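Lipid II:glycine glycyltransferase (Staphylococcus aureus, PDB 6SNR) probably catalyses transfer of the first glycine of the pentaglycine bridge from glycyl-tRNA to the lysine of lipid II, in staphylococcal peptidoglycan synthesis. Local coordinates at residues A[94-97]-A[98-102]; A[208-211]-A[212-216]. One frame throughout, in Å; residues are numbered along the deposited sequence.

In the fold
Contacts 1 and 2 make a complementary pair: one is the C-terminal end of a helix, the other the N-terminal start. Contact 1 finishes helix 83-99, the connection between parallel strands 68-78 and 102-107 of the first mixed sheet. Contact 2 begins helix 210-220, which has side chains that touch helix 189-202 and strand 302-312 of the second mixed sheet. The two do not touch: their centres are 31 Å apart and their nearest atoms about 20 Å. Contact 1 is peripheral, its centre 33 Å from that of the chain, whereas contact 2 is 16 Å from it. In this FemABX-family protein they thus mark the end of a beta-alpha-beta crossover helix and the capped start of helix 210-220.

Contact 1: residues A[94-97]-A[98-102]; sequences KEIA and KAEKA
With CG beside its backbone N (chi1 -73°), Lys98 runs its first methylenes past Lys94 O, which CG approaches to 3.3 Å; a different torsion, the positive phi of 59° at Lys101, folds the chain back so that Ala102 meets Ala97. Lys98 N also donates to Lys94 O at 3.0 Å, so this carbonyl receives an amide and is also brushed by the aliphatic chain of Lys98. Glu100 still bonds Ile96 O through its N, but its own backbone angles leave the helix, and a Schellman motif with Lys101 as its C-prime residue takes over. Its outer bond joins Ala102 N to Ala97 O at 3.0 Å, its inner one Lys101 N to Lys98 O at 3.1 Å. Ala97 O additionally takes a weak bond from Glu100 N. The methyls Ala97 CB and Ala102 CB meet at 3.8 Å, the apolar touch that often accompanies this motif, backed by Ile105 and Cys70. In Glu100, chi1 (-58°) sets CG 3.4 Å from Ile96 O, and the bend at chi2 turns the carboxylate, whose OE1 bonds Tyr39 OH. Two residues after the helix ends, strand 102-107 begins, completing a beta-alpha-beta unit with strand 68-78. Chemically, Ile96 O, Ala97 O and Lys98 O find amide donors within the turn, while Glu100 O goes to Thr68 OG1; the like charges Lys94 NZ and Lys98 NZ stay 5.9 Å apart, not in contact, with Lys94 NZ hydrogen-bonded to Tyr390 OH.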
loop_
_atom_site.group_PDB
_atom_site.type_symbol
_atom_site.label_atom_id
_atom_site.label_comp_id
_atom_site.label_asym_id
_atom_site.label_seq_id
_atom_site.Cartn_x
_atom_site.Cartn_y
_atom_site.Cartn_z
ATOM N N LYS A 94 -21.444 11.476 20.489
ATOM C CA LYS A 94 -21.667 12.761 21.151
ATOM C C LYS A 94 -21.539 12.619 22.659
ATOM O O LYS A 94 -20.946 13.420 23.289
ATOM C CB LYS A 94 -23.051 13.301 20.810
ATOM C CG LYS A 94 -23.163 13.941 19.439
ATOM C CD LYS A 94 -24.596 14.161 19.019
ATOM C CE LYS A 94 -25.282 15.088 20.011
ATOM N NZ LYS A 94 -26.474 15.634 19.359
ATOM N N GLU A 95 -22.072 11.535 23.216
ATOM C CA GLU A 95 -21.916 11.300 24.669
ATOM C C GLU A 95 -20.434 11.266 25.113
ATOM O O GLU A 95 -19.979 11.902 26.084
ATOM C CB GLU A 95 -22.582 9.983 25.074
ATOM C CG GLU A 95 -24.071 9.866 24.900
ATOM C CD GLU A 95 -24.691 8.714 25.696
ATOM O OE1 GLU A 95 -23.982 8.057 26.501
ATOM O OE2 GLU A 95 -25.905 8.482 25.508
ATOM N N ILE A 96 -19.634 10.471 24.397
ATOM C CA ILE A 96 -18.244 10.328 24.744
ATOM C C ILE A 96 -17.492 11.650 24.515
ATOM O O ILE A 96 -16.713 12.109 25.331
ATOM C CB ILE A 96 -17.632 9.184 23.920
ATOM C CG1 ILE A 96 -18.274 7.866 24.281
ATOM C CG2 ILE A 96 -16.129 9.109 24.116
ATOM C CD1 ILE A 96 -17.820 6.706 23.422
ATOM N N ALA A 97 -17.696 12.248 23.335
ATOM C CA ALA A 97 -16.957 13.437 22.945
ATOM C C ALA A 97 -17.223 14.631 23.872
ATOM O O ALA A 97 -16.330 15.366 24.154
ATOM C CB ALA A 97 -17.273 13.786 21.489
ATOM N N LYS A 98 -18.450 14.788 24.334
ATOM C CA LYS A 98 -18.761 15.896 25.240
ATOM C C LYS A 98 -18.019 15.689 26.559
ATOM O O LYS A 98 -17.463 16.629 27.132
ATOM C CB LYS A 98 -20.269 16.010 25.434
ATOM C CG LYS A 98 -20.982 16.574 24.227
ATOM C CD LYS A 98 -22.488 16.404 24.393
ATOM C CE LYS A 98 -23.275 17.092 23.303
ATOM N NZ LYS A 98 -23.287 18.573 23.415
ATOM N N ALA A 99 -17.979 14.439 27.024
ATOM C CA ALA A 99 -17.226 14.105 28.233
ATOM C C ALA A 99 -15.727 14.322 28.100
ATOM O O ALA A 99 -15.056 14.561 29.096
ATOM C CB ALA A 99 -17.537 12.679 28.655
ATOM N N GLU A 100 -15.189 14.270 26.853
ATOM C CA GLU A 100 -13.808 14.565 26.578
ATOM C C GLU A 100 -13.507 16.039 26.177
ATOM O O GLU A 100 -12.381 16.355 25.820
ATOM C CB GLU A 100 -13.246 13.633 25.493
ATOM C CG GLU A 100 -13.365 12.173 25.882
ATOM C CD GLU A 100 -12.608 11.851 27.139
ATOM O OE1 GLU A 100 -11.484 12.339 27.351
ATOM O OE2 GLU A 100 -13.189 11.041 27.896
ATOM N N LYS A 101 -14.522 16.895 26.312
ATOM C CA LYS A 101 -14.437 18.336 26.011
ATOM C C LYS A 101 -14.034 18.521 24.548
ATOM O O LYS A 101 -13.204 19.379 24.229
ATOM C CB LYS A 101 -13.456 19.084 26.935
ATOM C CG LYS A 101 -13.657 18.845 28.435
ATOM C CD LYS A 101 -15.016 19.336 28.893
ATOM C CE LYS A 101 -15.169 19.241 30.414
ATOM N NZ LYS A 101 -16.519 19.748 30.801
ATOM N N ALA A 102 -14.592 17.717 23.664
ATOM C CA ALA A 102 -14.227 17.810 22.247
ATOM C C ALA A 102 -14.897 19.053 21.621
ATOM O O ALA A 102 -16.028 19.366 21.950
ATOM C CB ALA A 102 -14.643 16.562 21.499
#

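Contact 2: residues A[208-211]-A[212-216]; sequences RDIS and YFENI
One face of the Tyr212 ring carries Arg208, whose CG stands 4.0 Å from the ring centroid and only 10° off the normal, a CH-pi contact, while Phe213 CE1 lies at the ring edge, in plane. The guanidinium in turn has Tyr212 CD2 over one face, 3.6 Å from NH1, but its plane is turned 39° from the ring, so the two groups lean together rather than stack. Phe213 takes Tyr212 CD1 over one face, toward the rim, and has Ile210 CA at its edge. Bends at chi2 and chi3 curl Arg208 back over the tyrosine, where chi1 173° sets CG anti to the backbone N and brings the ring against Arg208.

Here the helix is starting. Asp209 is the N-cap, its OD2 accepting a weak, long bond of 3.5 Å from Ser211 N, and its backbone O takes another weak one from Tyr212 N at 3.0 Å. Regular helical bonding follows with Glu214 N to Ile210 O (2.9 Å) and Asn215 N to Ser211 O (3.0 Å). Glu214 also lays its carboxylate against Ile210, with OE2 3.6 Å from CD1; Arg186 offers that oxygen a long, weak ion pair.

The far ends tie the start of the helix into the fold: Tyr212 OH bonds Tyr320 OH, Asn215 ND2 bonds Thr32 O, and Phe213 meets Phe192 and Tyr320 edge-to-face. The side-chain cap is thus a single weak bond, set beside the packing of the Arg208 side chain on Tyr212, and the carboxylate of Asp209 would probably also suit the positive end of the helix dipole.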
loop_
_atom_site.group_PDB
_atom_site.type_symbol
_atom_site.label_atom_id
_atom_site.label_comp_id
_atom_site.label_asym_id
_atom_site.label_seq_id
_atom_site.Cartn_x
_atom_site.Cartn_y
_atom_site.Cartn_z
ATOM N N ARG A 208 11.369 9.629 7.992
ATOM C CA ARG A 208 11.171 9.193 9.355
ATOM C C ARG A 208 12.154 8.080 9.650
ATOM O O ARG A 208 12.589 7.386 8.733
ATOM C CB ARG A 208 9.722 8.746 9.551
ATOM C CG ARG A 208 8.692 9.839 9.272
ATOM C CD ARG A 208 9.053 11.164 9.944
ATOM N NE ARG A 208 9.491 10.995 11.340
ATOM C CZ ARG A 208 8.688 11.015 12.403
ATOM N NH1 ARG A 208 7.384 11.212 12.272
ATOM N NH2 ARG A 208 9.202 10.844 13.615
ATOM N N ASP A 209 12.505 7.923 10.929
ATOM C CA ASP A 209 13.546 6.981 11.349
ATOM C C ASP A 209 12.956 5.603 11.660
ATOM O O ASP A 209 11.739 5.421 11.626
ATOM C CB ASP A 209 14.294 7.518 12.576
ATOM C CG ASP A 209 13.446 7.479 13.832
ATOM O OD1 ASP A 209 12.307 7.982 13.780
ATOM O OD2 ASP A 209 13.903 6.930 14.855
ATOM N N ILE A 210 13.829 4.648 11.972
ATOM C CA ILE A 210 13.421 3.255 12.173
ATOM C C ILE A 210 12.313 3.071 13.223
ATOM O O ILE A 210 11.432 2.214 13.044
ATOM C CB ILE A 210 14.607 2.318 12.493
ATOM C CG1 ILE A 210 14.154 0.864 12.511
ATOM C CG2 ILE A 210 15.276 2.674 13.816
ATOM C CD1 ILE A 210 15.298 -0.117 12.562
ATOM N N SER A 211 12.377 3.843 14.312
ATOM C CA SER A 211 11.389 3.744 15.387
ATOM C C SER A 211 9.966 4.023 14.909
ATOM O O SER A 211 8.999 3.433 15.415
ATOM C CB SER A 211 11.738 4.726 16.523
ATOM O OG SER A 211 12.930 4.291 17.120
ATOM N N TYR A 212 9.859 4.937 13.949
ATOM C CA TYR A 212 8.588 5.312 13.348
ATOM C C TYR A 212 7.965 4.121 12.593
ATOM O O TYR A 212 6.771 3.832 12.709
ATOM C CB TYR A 212 8.753 6.527 12.425
ATOM C CG TYR A 212 7.485 6.854 11.655
ATOM C CD1 TYR A 212 7.219 6.256 10.411
ATOM C CD2 TYR A 212 6.549 7.736 12.163
ATOM C CE1 TYR A 212 6.054 6.536 9.720
ATOM C CE2 TYR A 212 5.385 8.017 11.483
ATOM C CZ TYR A 212 5.144 7.420 10.258
ATOM O OH TYR A 212 3.988 7.729 9.583
ATOM N N PHE A 213 8.792 3.397 11.847
ATOM C CA PHE A 213 8.313 2.221 11.141
ATOM C C PHE A 213 8.076 1.025 12.073
ATOM O O PHE A 213 7.153 0.235 11.885
ATOM C CB PHE A 213 9.259 1.913 9.956
ATOM C CG PHE A 213 9.336 3.030 8.969
ATOM C CD1 PHE A 213 8.223 3.374 8.218
ATOM C CD2 PHE A 213 10.499 3.752 8.788
ATOM C CE1 PHE A 213 8.263 4.430 7.337
ATOM C CE2 PHE A 213 10.546 4.802 7.894
ATOM C CZ PHE A 213 9.431 5.142 7.162
ATOM N N GLU A 214 8.914 0.872 13.095
ATOM C CA GLU A 214 8.731 -0.170 14.062
ATOM C C GLU A 214 7.368 -0.025 14.793
ATOM O O GLU A 214 6.724 -1.007 15.038
ATOM C CB GLU A 214 9.908 -0.164 15.052
ATOM C CG GLU A 214 11.133 -0.887 14.493
ATOM C CD GLU A 214 12.370 -0.733 15.360
ATOM O OE1 GLU A 214 12.440 0.223 16.168
ATOM O OE2 GLU A 214 13.290 -1.553 15.184
ATOM N N ASN A 215 6.973 1.198 15.057
ATOM C CA ASN A 215 5.717 1.492 15.771
ATOM C C ASN A 215 4.513 0.990 14.978
ATOM O O ASN A 215 3.642 0.304 15.493
ATOM C CB ASN A 215 5.607 2.984 15.945
ATOM C CG ASN A 215 4.350 3.402 16.678
ATOM O OD1 ASN A 215 4.131 2.978 17.807
ATOM N ND2 ASN A 215 3.553 4.267 16.058
ATOM N N ILE A 216 4.533 1.258 13.692
ATOM C CA ILE A 216 3.467 0.710 12.829
ATOM C C ILE A 216 3.556 -0.821 12.672
ATOM O O ILE A 216 2.584 -1.603 12.842
ATOM C CB ILE A 216 3.428 1.477 11.478
ATOM C CG1 ILE A 216 4.761 1.462 10.734
ATOM C CG2 ILE A 216 3.082 2.946 11.673
ATOM C CD1 ILE A 216 4.791 2.380 9.528
#